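Local coordinates for glucose-6-phosphate isomerase (Chlamydia trachomatis D/UW-3/CX, PDB 6OTU), which catalyses the reversible isomerisation of glucose-6-phosphate to fructose-6-phosphate, at residues F54-A59 with L315-L320; A59-D64 with P455-V460; A334-S339 with V399-I404. All blocks are in the same frame, centred on the assembly; numbering follows the deposited sequence.

Contact 1 of 3, residues F54-A59 with L315-L320. With ACT (acetate ion), chain B.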
ATOM      1  N   PHE A  54     -12.483   4.016 -22.604  1.00 36.96           N
ATOM      2  CA  PHE A  54     -11.343   4.670 -21.976  1.00 36.39           C
ATOM      3  C   PHE A  54     -10.625   5.565 -22.972  1.00 36.82           C
ATOM      4  O   PHE A  54     -10.668   5.342 -24.179  1.00 40.33           O
ATOM      5  CB  PHE A  54     -10.294   3.687 -21.448  1.00 34.84           C
ATOM      6  CG  PHE A  54     -10.810   2.688 -20.477  1.00 35.26           C
ATOM      7  CD1 PHE A  54     -10.872   2.984 -19.124  1.00 34.77           C
ATOM      8  CD2 PHE A  54     -11.188   1.432 -20.904  1.00 37.80           C
ATOM      9  CE1 PHE A  54     -11.336   2.052 -18.223  1.00 35.17           C
ATOM     10  CE2 PHE A  54     -11.650   0.488 -20.008  1.00 38.21           C
ATOM     11  CZ  PHE A  54     -11.724   0.798 -18.662  1.00 36.93           C
ATOM     12  N   THR A  55      -9.913   6.554 -22.441  1.00 37.59           N
ATOM     13  CA  THR A  55      -8.807   7.179 -23.150  1.00 36.45           C
ATOM     14  C   THR A  55      -7.522   6.897 -22.384  1.00 38.92           C
ATOM     15  O   THR A  55      -7.498   6.925 -21.147  1.00 40.61           O
ATOM     16  CB  THR A  55      -9.022   8.690 -23.335  1.00 37.91           C
ATOM     17  OG1 THR A  55     -10.274   8.906 -23.998  1.00 39.18           O
ATOM     18  CG2 THR A  55      -7.898   9.296 -24.176  1.00 37.73           C
ATOM     19  N   TYR A  56      -6.473   6.577 -23.131  1.00 37.22           N
ATOM     20  CA  TYR A  56      -5.151   6.280 -22.595  1.00 33.28           C
ATOM     21  C   TYR A  56      -4.156   7.221 -23.260  1.00 45.41           C
ATOM     22  O   TYR A  56      -3.986   7.179 -24.483  1.00 43.94           O
ATOM     23  CB  TYR A  56      -4.781   4.828 -22.875  1.00 32.12           C
ATOM     24  CG  TYR A  56      -3.530   4.305 -22.213  1.00 31.05           C
ATOM     25  CD1 TYR A  56      -3.475   4.105 -20.832  1.00 35.32           C
ATOM     26  CD2 TYR A  56      -2.404   3.976 -22.970  1.00 38.48           C
ATOM     27  CE1 TYR A  56      -2.337   3.601 -20.226  1.00 35.79           C
ATOM     28  CE2 TYR A  56      -1.253   3.463 -22.366  1.00 29.57           C
ATOM     29  CZ  TYR A  56      -1.233   3.272 -20.991  1.00 39.65           C
ATOM     30  OH  TYR A  56      -0.106   2.765 -20.363  1.00 36.05           O
ATOM     31  N   SER A  57      -3.526   8.083 -22.462  1.00 33.75           N
ATOM     32  CA  SER A  57      -2.533   9.043 -22.936  1.00 38.26           C
ATOM     33  C   SER A  57      -1.171   8.658 -22.380  1.00 37.43           C
ATOM     34  O   SER A  57      -1.044   8.385 -21.186  1.00 37.84           O
ATOM     35  CB  SER A  57      -2.874  10.477 -22.520  1.00 37.18           C
ATOM     36  OG  SER A  57      -2.118  11.434 -23.261  1.00 46.40           O
ATOM     37  N   TYR A  58      -0.162   8.634 -23.249  1.00 36.33           N
ATOM     38  CA  TYR A  58       1.199   8.289 -22.859  1.00 34.91           C
ATOM     39  C   TYR A  58       2.193   9.271 -23.458  1.00 37.61           C
ATOM     40  O   TYR A  58       3.363   8.920 -23.634  1.00 38.34           O
ATOM     41  CB  TYR A  58       1.574   6.856 -23.280  1.00 34.75           C
ATOM     42  CG  TYR A  58       1.243   6.509 -24.727  1.00 40.81           C
ATOM     43  CD1 TYR A  58      -0.074   6.273 -25.121  1.00 31.32           C
ATOM     44  CD2 TYR A  58       2.242   6.407 -25.697  1.00 39.85           C
ATOM     45  CE1 TYR A  58      -0.394   5.949 -26.433  1.00 31.61           C
ATOM     46  CE2 TYR A  58       1.925   6.085 -27.028  1.00 36.83           C
ATOM     47  CZ  TYR A  58       0.599   5.856 -27.385  1.00 36.68           C
ATOM     48  OH  TYR A  58       0.256   5.526 -28.688  1.00 31.99           O
ATOM     49  N   ALA A  59       1.744  10.484 -23.799  1.00 37.97           N
ATOM     50  CA  ALA A  59       2.676  11.524 -24.201  1.00 41.80           C
ATOM     51  C   ALA A  59       3.680  11.846 -23.092  1.00 45.90           C
ATOM     52  O   ALA A  59       4.762  12.373 -23.377  1.00 34.36           O
ATOM     53  CB  ALA A  59       1.898  12.774 -24.622  1.00 35.74           C
ATOM     54  N   LEU A 315      -1.950  -4.448 -24.251  1.00 33.89           N
ATOM     55  CA  LEU A 315      -0.685  -4.706 -24.929  1.00 35.10           C
ATOM     56  C   LEU A 315       0.222  -3.479 -24.903  1.00 39.25           C
ATOM     57  O   LEU A 315       1.435  -3.605 -24.712  1.00 40.37           O
ATOM     58  CB  LEU A 315      -0.943  -5.148 -26.373  1.00 31.50           C
ATOM     59  CG  LEU A 315       0.326  -5.605 -27.095  1.00 31.80           C
ATOM     60  CD1 LEU A 315       1.019  -6.683 -26.261  1.00 31.53           C
ATOM     61  CD2 LEU A 315       0.012  -6.114 -28.495  1.00 32.45           C
ATOM     62  N   LEU A 316      -0.342  -2.287 -25.116  1.00 30.95           N
ATOM     63  CA  LEU A 316       0.450  -1.064 -25.024  1.00 30.92           C
ATOM     64  C   LEU A 316       0.962  -0.857 -23.605  1.00 34.31           C
ATOM     65  O   LEU A 316       2.147  -0.583 -23.391  1.00 37.50           O
ATOM     66  CB  LEU A 316      -0.390   0.137 -25.471  1.00 31.17           C
ATOM     67  CG  LEU A 316       0.219   1.537 -25.572  1.00 35.39           C
ATOM     68  CD1 LEU A 316       1.575   1.515 -26.270  1.00 34.75           C
ATOM     69  CD2 LEU A 316      -0.736   2.465 -26.327  1.00 40.08           C
ATOM     70  N   SER A 317       0.076  -0.989 -22.619  1.00 30.08           N
ATOM     71  CA  SER A 317       0.490  -0.780 -21.242  1.00 37.30           C
ATOM     72  C   SER A 317       1.576  -1.780 -20.843  1.00 30.82           C
ATOM     73  O   SER A 317       2.564  -1.407 -20.205  1.00 32.15           O
ATOM     74  CB  SER A 317      -0.725  -0.865 -20.326  1.00 31.45           C
ATOM     75  OG  SER A 317      -0.330  -1.185 -19.009  1.00 38.18           O
ATOM     76  N   ALA A 318       1.453  -3.033 -21.298  1.00 34.59           N
ATOM     77  CA  ALA A 318       2.491  -4.027 -21.041  1.00 32.51           C
ATOM     78  C   ALA A 318       3.828  -3.620 -21.658  1.00 37.35           C
ATOM     79  O   ALA A 318       4.870  -3.699 -20.996  1.00 34.96           O
ATOM     80  CB  ALA A 318       2.058  -5.395 -21.562  1.00 30.75           C
ATOM     81  N   MET A 319       3.824  -3.172 -22.927  1.00 30.15           N
ATOM     82  CA  MET A 319       5.094  -2.871 -23.596  1.00 30.41           C
ATOM     83  C   MET A 319       5.726  -1.584 -23.061  1.00 32.53           C
ATOM     84  O   MET A 319       6.956  -1.503 -22.909  1.00 34.60           O
ATOM     85  CB  MET A 319       4.896  -2.791 -25.113  1.00 30.97           C
ATOM     86  CG  MET A 319       4.363  -4.068 -25.719  1.00 36.84           C
ATOM     87  SD  MET A 319       5.314  -5.531 -25.256  1.00 39.72           S
ATOM     88  CE  MET A 319       6.867  -5.152 -26.067  1.00 37.36           C
ATOM     89  N   LEU A 320       4.909  -0.573 -22.746  1.00 31.02           N
ATOM     90  CA  LEU A 320       5.436   0.605 -22.051  1.00 29.95           C
ATOM     91  C   LEU A 320       6.034   0.227 -20.695  1.00 29.53           C
ATOM     92  O   LEU A 320       7.047   0.796 -20.269  1.00 30.96           O
ATOM     93  CB  LEU A 320       4.327   1.643 -21.879  1.00 29.93           C
ATOM     94  CG  LEU A 320       3.840   2.339 -23.160  1.00 36.38           C
ATOM     95  CD1 LEU A 320       2.548   3.094 -22.916  1.00 33.03           C
ATOM     96  CD2 LEU A 320       4.925   3.271 -23.710  1.00 32.42           C
TER
HETATM   97  C   ACT B 601     -13.423   9.187 -22.521  1.00 56.13           C
HETATM   98  O   ACT B 601     -12.474   9.898 -22.934  1.00 55.41           O
HETATM   99  OXT ACT B 601     -13.781   9.005 -21.325  1.00 55.86           O
HETATM  100  CH3 ACT B 601     -14.274   8.416 -23.632  1.00 52.36           C
HETATM  101  O   HOH W   1      -0.698   1.480 -17.765  1.00 43.44           O

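Contact 2 of 3, residues A59-D64 with P455-V460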
ATOM      1  N   ALA A  59       1.744  10.484 -23.799  1.00 37.97           N
ATOM      2  CA  ALA A  59       2.676  11.524 -24.201  1.00 41.80           C
ATOM      3  C   ALA A  59       3.680  11.846 -23.092  1.00 45.90           C
ATOM      4  O   ALA A  59       4.762  12.373 -23.377  1.00 34.36           O
ATOM      5  CB  ALA A  59       1.898  12.774 -24.622  1.00 35.74           C
ATOM      6  N   THR A  60       3.361  11.527 -21.842  1.00 33.87           N
ATOM      7  CA  THR A  60       4.275  11.758 -20.727  1.00 38.61           C
ATOM      8  C   THR A  60       5.134  10.533 -20.391  1.00 34.36           C
ATOM      9  O   THR A  60       5.741  10.494 -19.321  1.00 42.00           O
ATOM     10  CB  THR A  60       3.485  12.213 -19.498  1.00 40.22           C
ATOM     11  OG1 THR A  60       2.382  11.322 -19.278  1.00 38.39           O
ATOM     12  CG2 THR A  60       2.940  13.632 -19.704  1.00 36.23           C
ATOM     13  N   GLU A  61       5.180   9.527 -21.268  1.00 34.02           N
ATOM     14  CA  GLU A  61       6.189   8.471 -21.216  1.00 36.75           C
ATOM     15  C   GLU A  61       7.355   8.856 -22.116  1.00 38.21           C
ATOM     16  O   GLU A  61       7.184   9.572 -23.105  1.00 36.77           O
ATOM     17  CB  GLU A  61       5.630   7.122 -21.681  1.00 39.20           C
ATOM     18  CG  GLU A  61       4.422   6.608 -20.914  1.00 34.97           C
ATOM     19  CD  GLU A  61       4.799   5.822 -19.689  1.00 37.40           C
ATOM     20  OE1 GLU A  61       6.014   5.675 -19.416  1.00 41.87           O
ATOM     21  OE2 GLU A  61       3.876   5.366 -18.980  1.00 44.28           O
ATOM     22  N   ARG A  62       8.551   8.380 -21.764  1.00 40.00           N
ATOM     23  CA  ARG A  62       9.771   8.705 -22.512  1.00 38.44           C
ATOM     24  C   ARG A  62       9.889   7.793 -23.736  1.00 35.79           C
ATOM     25  O   ARG A  62      10.787   6.954 -23.855  1.00 36.08           O
ATOM     26  CB  ARG A  62      10.995   8.588 -21.614  1.00 39.20           C
ATOM     27  CG  ARG A  62      10.985   9.540 -20.431  1.00 38.32           C
ATOM     28  CD  ARG A  62      12.352   9.626 -19.757  1.00 33.73           C
ATOM     29  NE  ARG A  62      13.303  10.428 -20.518  1.00 34.30           N
ATOM     30  CZ  ARG A  62      14.555  10.656 -20.134  1.00 34.26           C
ATOM     31  NH1 ARG A  62      14.995  10.119 -19.004  1.00 35.20           N
ATOM     32  NH2 ARG A  62      15.367  11.406 -20.875  1.00 33.28           N
ATOM     33  N   VAL A  63       8.954   7.974 -24.667  1.00 37.60           N
ATOM     34  CA  VAL A  63       8.902   7.183 -25.893  1.00 30.34           C
ATOM     35  C   VAL A  63       8.639   8.115 -27.070  1.00 39.86           C
ATOM     36  O   VAL A  63       7.932   9.121 -26.939  1.00 42.08           O
ATOM     37  CB  VAL A  63       7.833   6.068 -25.808  1.00 34.75           C
ATOM     38  CG1 VAL A  63       8.244   5.011 -24.785  1.00 28.88           C
ATOM     39  CG2 VAL A  63       6.463   6.644 -25.460  1.00 44.53           C
ATOM     40  N   ASP A  64       9.241   7.796 -28.213  1.00 42.49           N
ATOM     41  CA  ASP A  64       8.996   8.472 -29.481  1.00 38.11           C
ATOM     42  C   ASP A  64       8.639   7.413 -30.521  1.00 42.37           C
ATOM     43  O   ASP A  64       8.573   6.215 -30.215  1.00 31.56           O
ATOM     44  CB  ASP A  64      10.206   9.319 -29.912  1.00 39.24           C
ATOM     45  CG  ASP A  64      11.513   8.512 -29.959  1.00 45.91           C
ATOM     46  OD1 ASP A  64      11.451   7.267 -29.986  1.00 44.30           O
ATOM     47  OD2 ASP A  64      12.608   9.120 -29.991  1.00 50.55           O
ATOM     48  N   PRO A 455       8.401   9.473 -15.941  1.00 33.73           N
ATOM     49  CA  PRO A 455       7.348   9.135 -16.907  1.00 31.79           C
ATOM     50  C   PRO A 455       6.037   8.717 -16.252  1.00 40.14           C
ATOM     51  O   PRO A 455       5.989   8.231 -15.121  1.00 29.12           O
ATOM     52  CB  PRO A 455       7.959   7.962 -17.688  1.00 33.15           C
ATOM     53  CG  PRO A 455       8.900   7.334 -16.726  1.00 32.11           C
ATOM     54  CD  PRO A 455       9.453   8.437 -15.875  1.00 29.39           C
ATOM     55  N   SER A 456       4.954   8.890 -17.012  1.00 29.64           N
ATOM     56  CA  SER A 456       3.651   8.460 -16.533  1.00 29.48           C
ATOM     57  C   SER A 456       2.704   8.268 -17.708  1.00 33.19           C
ATOM     58  O   SER A 456       2.944   8.769 -18.814  1.00 32.01           O
ATOM     59  CB  SER A 456       3.056   9.457 -15.523  1.00 34.11           C
ATOM     60  OG  SER A 456       2.951  10.763 -16.063  1.00 35.33           O
ATOM     61  N   SER A 457       1.627   7.522 -17.445  1.00 29.56           N
ATOM     62  CA  SER A 457       0.497   7.401 -18.352  1.00 31.86           C
ATOM     63  C   SER A 457      -0.796   7.719 -17.604  1.00 33.64           C
ATOM     64  O   SER A 457      -0.846   7.754 -16.368  1.00 34.88           O
ATOM     65  CB  SER A 457       0.413   6.001 -18.990  1.00 29.72           C
ATOM     66  OG  SER A 457       0.023   5.016 -18.047  1.00 39.91           O
ATOM     67  N   ILE A 458      -1.850   7.941 -18.383  1.00 32.38           N
ATOM     68  CA  ILE A 458      -3.142   8.409 -17.898  1.00 33.04           C
ATOM     69  C   ILE A 458      -4.212   7.545 -18.547  1.00 41.34           C
ATOM     70  O   ILE A 458      -4.331   7.523 -19.777  1.00 30.64           O
ATOM     71  CB  ILE A 458      -3.398   9.893 -18.236  1.00 30.70           C
ATOM     72  CG1 ILE A 458      -2.262  10.796 -17.747  1.00 38.02           C
ATOM     73  CG2 ILE A 458      -4.730  10.339 -17.661  1.00 30.86           C
ATOM     74  CD1 ILE A 458      -2.449  12.287 -18.110  1.00 31.24           C
ATOM     75  N   LEU A 459      -4.996   6.858 -17.727  1.00 34.88           N
ATOM     76  CA  LEU A 459      -6.135   6.083 -18.187  1.00 32.84           C
ATOM     77  C   LEU A 459      -7.396   6.669 -17.566  1.00 36.51           C
ATOM     78  O   LEU A 459      -7.471   6.806 -16.338  1.00 30.15           O
ATOM     79  CB  LEU A 459      -5.969   4.615 -17.801  1.00 33.33           C
ATOM     80  CG  LEU A 459      -7.065   3.682 -18.301  1.00 34.11           C
ATOM     81  CD1 LEU A 459      -7.098   3.660 -19.825  1.00 30.31           C
ATOM     82  CD2 LEU A 459      -6.853   2.288 -17.722  1.00 29.58           C
ATOM     83  N   VAL A 460      -8.384   7.026 -18.403  1.00 31.44           N
ATOM     84  CA  VAL A 460      -9.593   7.695 -17.920  1.00 34.13           C
ATOM     85  C   VAL A 460     -10.831   7.066 -18.543  1.00 32.05           C
ATOM     86  O   VAL A 460     -10.852   6.770 -19.742  1.00 36.42           O
ATOM     87  CB  VAL A 460      -9.587   9.216 -18.223  1.00 42.41           C
ATOM     88  CG1 VAL A 460     -10.633   9.945 -17.363  1.00 40.58           C
ATOM     89  CG2 VAL A 460      -8.228   9.806 -18.011  1.00 48.99           C
TER

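Contact 3 of 3, residues A334-S339 with V399-I404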
ATOM      1  N   ALA A 334       4.348   2.805  -9.698  1.00 32.69           N
ATOM      2  CA  ALA A 334       3.298   3.308  -8.818  1.00 27.69           C
ATOM      3  C   ALA A 334       1.984   3.421  -9.584  1.00 33.61           C
ATOM      4  O   ALA A 334       1.907   4.126 -10.603  1.00 30.85           O
ATOM      5  CB  ALA A 334       3.668   4.674  -8.241  1.00 27.82           C
ATOM      6  N   VAL A 335       0.949   2.766  -9.079  1.00 27.73           N
ATOM      7  CA  VAL A 335      -0.400   2.887  -9.621  1.00 36.01           C
ATOM      8  C   VAL A 335      -1.163   3.884  -8.754  1.00 34.21           C
ATOM      9  O   VAL A 335      -1.316   3.674  -7.546  1.00 38.88           O
ATOM     10  CB  VAL A 335      -1.108   1.521  -9.676  1.00 36.86           C
ATOM     11  CG1 VAL A 335      -2.397   1.620 -10.467  1.00 30.90           C
ATOM     12  CG2 VAL A 335      -0.177   0.445 -10.287  1.00 35.55           C
ATOM     13  N   ILE A 336      -1.642   4.968  -9.362  1.00 35.84           N
ATOM     14  CA  ILE A 336      -2.192   6.099  -8.611  1.00 33.78           C
ATOM     15  C   ILE A 336      -3.631   6.377  -9.033  1.00 34.36           C
ATOM     16  O   ILE A 336      -3.859   7.162  -9.962  1.00 36.12           O
ATOM     17  CB  ILE A 336      -1.330   7.364  -8.796  1.00 33.05           C
ATOM     18  CG1 ILE A 336       0.137   7.094  -8.422  1.00 28.40           C
ATOM     19  CG2 ILE A 336      -1.907   8.539  -8.010  1.00 28.88           C
ATOM     20  CD1 ILE A 336       0.360   6.712  -6.946  1.00 28.28           C
ATOM     21  N   PRO A 337      -4.630   5.761  -8.402  1.00 39.74           N
ATOM     22  CA  PRO A 337      -6.032   6.041  -8.788  1.00 39.24           C
ATOM     23  C   PRO A 337      -6.560   7.324  -8.136  1.00 37.44           C
ATOM     24  O   PRO A 337      -6.469   7.511  -6.917  1.00 35.64           O
ATOM     25  CB  PRO A 337      -6.801   4.796  -8.304  1.00 30.83           C
ATOM     26  CG  PRO A 337      -5.708   3.827  -7.683  1.00 28.47           C
ATOM     27  CD  PRO A 337      -4.504   4.681  -7.401  1.00 28.44           C
ATOM     28  N   TYR A 338      -7.096   8.228  -8.959  1.00 30.44           N
ATOM     29  CA  TYR A 338      -7.769   9.432  -8.454  1.00 33.95           C
ATOM     30  C   TYR A 338      -9.244   9.100  -8.263  1.00 35.85           C
ATOM     31  O   TYR A 338     -10.129   9.583  -8.966  1.00 37.95           O
ATOM     32  CB  TYR A 338      -7.562  10.621  -9.391  1.00 30.30           C
ATOM     33  CG  TYR A 338      -6.237  11.333  -9.147  1.00 37.27           C
ATOM     34  CD1 TYR A 338      -5.036  10.662  -9.343  1.00 35.00           C
ATOM     35  CD2 TYR A 338      -6.187  12.662  -8.697  1.00 33.06           C
ATOM     36  CE1 TYR A 338      -3.832  11.276  -9.121  1.00 37.00           C
ATOM     37  CE2 TYR A 338      -4.964  13.291  -8.459  1.00 30.64           C
ATOM     38  CZ  TYR A 338      -3.785  12.588  -8.675  1.00 40.87           C
ATOM     39  OH  TYR A 338      -2.541  13.160  -8.447  1.00 36.04           O
ATOM     40  N   SER A 339      -9.485   8.228  -7.283  1.00 32.92           N
ATOM     41  CA  SER A 339     -10.750   7.504  -7.182  1.00 36.64           C
ATOM     42  C   SER A 339     -10.900   6.829  -5.831  1.00 36.77           C
ATOM     43  O   SER A 339     -10.209   5.843  -5.556  1.00 34.93           O
ATOM     44  CB  SER A 339     -10.856   6.446  -8.289  1.00 33.83           C
ATOM     45  OG  SER A 339     -12.139   5.838  -8.294  1.00 38.29           O
ATOM     46  N   VAL A 399      10.454   6.893 -10.454  1.00 33.88           N
ATOM     47  CA  VAL A 399       9.335   5.970 -10.282  1.00 31.86           C
ATOM     48  C   VAL A 399       8.321   6.231 -11.389  1.00 34.83           C
ATOM     49  O   VAL A 399       7.667   7.286 -11.397  1.00 33.62           O
ATOM     50  CB  VAL A 399       8.673   6.129  -8.903  1.00 28.39           C
ATOM     51  CG1 VAL A 399       7.487   5.177  -8.790  1.00 32.60           C
ATOM     52  CG2 VAL A 399       9.680   5.898  -7.784  1.00 28.02           C
ATOM     53  N   PRO A 400       8.181   5.323 -12.352  1.00 35.45           N
ATOM     54  CA  PRO A 400       7.105   5.451 -13.357  1.00 31.01           C
ATOM     55  C   PRO A 400       5.720   5.318 -12.724  1.00 33.95           C
ATOM     56  O   PRO A 400       5.501   4.482 -11.845  1.00 36.11           O
ATOM     57  CB  PRO A 400       7.373   4.288 -14.325  1.00 28.40           C
ATOM     58  CG  PRO A 400       8.806   3.820 -13.992  1.00 37.01           C
ATOM     59  CD  PRO A 400       9.058   4.162 -12.568  1.00 29.97           C
ATOM     60  N   VAL A 401       4.776   6.139 -13.187  1.00 35.42           N
ATOM     61  CA  VAL A 401       3.444   6.213 -12.594  1.00 33.09           C
ATOM     62  C   VAL A 401       2.392   5.823 -13.626  1.00 31.11           C
ATOM     63  O   VAL A 401       2.475   6.208 -14.797  1.00 34.24           O
ATOM     64  CB  VAL A 401       3.140   7.623 -12.030  1.00 31.76           C
ATOM     65  CG1 VAL A 401       1.635   7.821 -11.798  1.00 30.41           C
ATOM     66  CG2 VAL A 401       3.876   7.847 -10.747  1.00 28.49           C
ATOM     67  N   GLU A 402       1.393   5.081 -13.173  1.00 28.38           N
ATOM     68  CA  GLU A 402       0.167   4.815 -13.907  1.00 29.04           C
ATOM     69  C   GLU A 402      -0.968   5.550 -13.192  1.00 29.78           C
ATOM     70  O   GLU A 402      -1.438   5.110 -12.140  1.00 31.47           O
ATOM     71  CB  GLU A 402      -0.098   3.312 -13.999  1.00 28.35           C
ATOM     72  CG  GLU A 402       0.988   2.537 -14.767  1.00 42.16           C
ATOM     73  CD  GLU A 402       0.755   1.026 -14.800  1.00 50.39           C
ATOM     74  OE1 GLU A 402       0.111   0.474 -13.883  1.00 51.34           O
ATOM     75  OE2 GLU A 402       1.219   0.384 -15.761  1.00 55.55           O
ATOM     76  N   PHE A 403      -1.409   6.667 -13.768  1.00 29.72           N
ATOM     77  CA  PHE A 403      -2.532   7.418 -13.215  1.00 30.66           C
ATOM     78  C   PHE A 403      -3.838   6.809 -13.681  1.00 37.87           C
ATOM     79  O   PHE A 403      -3.992   6.472 -14.862  1.00 36.28           O
ATOM     80  CB  PHE A 403      -2.500   8.888 -13.664  1.00 29.49           C
ATOM     81  CG  PHE A 403      -1.432   9.706 -13.016  1.00 29.49           C
ATOM     82  CD1 PHE A 403      -1.502  10.019 -11.662  1.00 36.25           C
ATOM     83  CD2 PHE A 403      -0.340  10.147 -13.750  1.00 29.60           C
ATOM     84  CE1 PHE A 403      -0.500  10.771 -11.049  1.00 34.13           C
ATOM     85  CE2 PHE A 403       0.660  10.915 -13.147  1.00 32.82           C
ATOM     86  CZ  PHE A 403       0.575  11.226 -11.791  1.00 29.56           C
ATOM     87  N   ILE A 404      -4.801   6.708 -12.770  1.00 31.54           N
ATOM     88  CA  ILE A 404      -6.144   6.277 -13.137  1.00 29.89           C
ATOM     89  C   ILE A 404      -7.139   7.319 -12.660  1.00 36.22           C
ATOM     90  O   ILE A 404      -7.148   7.668 -11.476  1.00 45.19           O
ATOM     91  CB  ILE A 404      -6.492   4.897 -12.547  1.00 30.90           C
ATOM     92  CG1 ILE A 404      -5.367   3.902 -12.845  1.00 28.78           C
ATOM     93  CG2 ILE A 404      -7.848   4.435 -13.085  1.00 29.26           C
ATOM     94  CD1 ILE A 404      -5.699   2.447 -12.532  1.00 28.59           C
TER

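Contact 1 of 3, residues F54-A59 with L315-L320
Tyr56 and Tyr58 meet Leu316, Ser317 and Leu320 through side chains alone; no direct hydrogen bond joins the two segments. The phenol of Tyr56 and the side chain of Leu320 reach toward each other tip to tip. CD1 of Leu320 comes to the edge of that ring, near its plane, 3.7 Å from Tyr56 OH and 3.9 Å from Tyr56 CE2. The Leu316 side chain crosses that of Tyr56 at a slant, its CG 4.0 Å from Tyr56 CE2. The Tyr58 side chain crosses both leucines at about a right angle. CD2 of Leu316 sits 3.5 Å from Tyr58 CE1, and CD1 of Leu320 lies 3.9 Å from Tyr58 CB. The two leucines are one helical turn apart and present these methyls to the two tyrosines.

The one polar link is indirect. A water lies 3.0 Å from Tyr56 OH and 3.0 Å from Ser317 OG and bridges the two hydroxyls. Tyr56 OH also has a weak hydrogen bond to Ser457 OG, so water and serine both hold the tip of the ring. CG of Tyr56 is anti to the backbone N (chi1 -171°), which starts the side chain toward the helix.

Strand 54-57 runs at 23° to helical residues 315-320, part of helix 313-327, which packs over one face of the sheet. Thr55 and Ser57, on the other face, touch Val531 and Leu528 of the second subunit. Beyond the contact, helix 466-487 meets Ser317, and Leu68 of helix 65-77 meets Tyr58. Strand 54-57 itself lies between strands 48-51 and 456-461.

Contact 2 of 3, residues A59-D64 with P455-V460
Thr60 and Ser456 join the loop that follows strand 54-57 to the start of strand 456-461 by two hydrogen bonds. Ser456 N donates to Thr60 O at 2.9 Å. In return Thr60 OG1 donates to Ser456 O at 2.7 Å. In both bonds the donor stands well above the carbonyl plane. Thr60 OG1 sits between its own backbone N and carbonyl carbon (chi1 50°), on the side of the strand. Pro455 CA adds a CA-H...O contact to Thr60 O, at 3.2 Å. That carbonyl oxygen is thus met by both an N-H and a C-H.

The side chain of Glu61 can be followed outward. From CB the chain runs to CG, which lies 3.4 Å from Ser456 O. It bends at chi2 (-87°), and CD then stays 3.6 Å from the same oxygen. At the tip the two carboxylate oxygens part. OE1 touches Pro455 CB at 3.5 Å and takes a hydrogen bond from Asn324 ND2 on helix 313-327. OE2 lies near Ser457 CB, at 3.5 Å. The glutamate therefore lies against the backbone of the strand, with Asn324 as a polar partner at its end.

Arg62 is the centre of an inverse gamma turn, which turns the chain toward helix 65-77. Its NE bonds to Ile31 O.

The contact is buried but largely polar. Ser434 of helix 422-439 is hydrogen-bonded to both Thr60 OG1 and Ser456 OG, so these buried hydroxyls have partners. The Glu61 carboxylate is buried too. Burial close to Ser456 O might favour the protonated acid, whereas the bond from Asn324 would favour the carboxylate; the net effect is not decided.

Contact 3 of 3, residues A334-S339 with V399-I404
Ala334 to Pro337 and Val401 to Ile404 pair in parallel, with their axes 4.5 Å apart and at 16°. Five backbone hydrogen bonds join the segments. Ala334 N and Glu402 N open the series with Pro400 O and Ala334 O. Ile336 N to Glu402 O and Ile404 N to Ile336 O follow, and Tyr338 N to Ile404 O, at 2.6 Å, closes it.

Ile336 and Phe403 lie side by side on one face of the sheet and point the same way, with Ile336 CB 3.9 Å from Phe403 CD1. Val401 CG1 packs over the centre of the Phe403 ring, 3.4 Å above its plane, and is also 3.8 Å from Ile336 CG1. Ala334 CB continues this face, touching Val399 CG1.

These are neighbouring inner strands of the mixed sheet in one of the two alpha-beta halves of the phosphoglucose isomerase (SIS) fold. Helix 422-439 packs on the Phe403 face, touching Phe403 through Leu430 and Ser434.

On the other face Val335 CG1 meets Ile404 CD1 at 4.0 Å. The Glu402 side chain, extended beyond CG, crosses that of Val335 at a slant, with OE1 3.6 Å from Val335 CG2. Its carboxylate is held from helix 466-487: OE1 bonds to Tyr476 OH, and OE2 forms a salt bridge with Lys479.

Tyr338, whose N makes the last bond, is also the centre of an inverse gamma turn. Its ring runs beside that of Phe403, with the planes at 62°. Tyr338 OH bonds to Gln385 OE1, beside His386 in the chain. The side chain of Tyr338 is about 8 Å from that of His386, an active-site residue.

All three contacts are buried and belong to one mixed sheet. Contact 1 packs a helix on strand 54-57, and its chemistry is apolar apart from one bridging water. Contact 2 joins the loop after that strand to strand 456-461 by polar groups. Contact 3 is a strand pair, with regular backbone bonding and mostly apolar side chains, Glu402 being the charged exception. Strand 456-461 lies between the other two: it bonds to 54-57 through Ile458 O and Ser57 N, and to 401-406 through Ser457 O and Phe403 N. The centre of contact 3 is nearest the centre of the chain, about 14 Å from it, and that of contact 2 farthest, about 21 Å. Each contact also touches the second subunit.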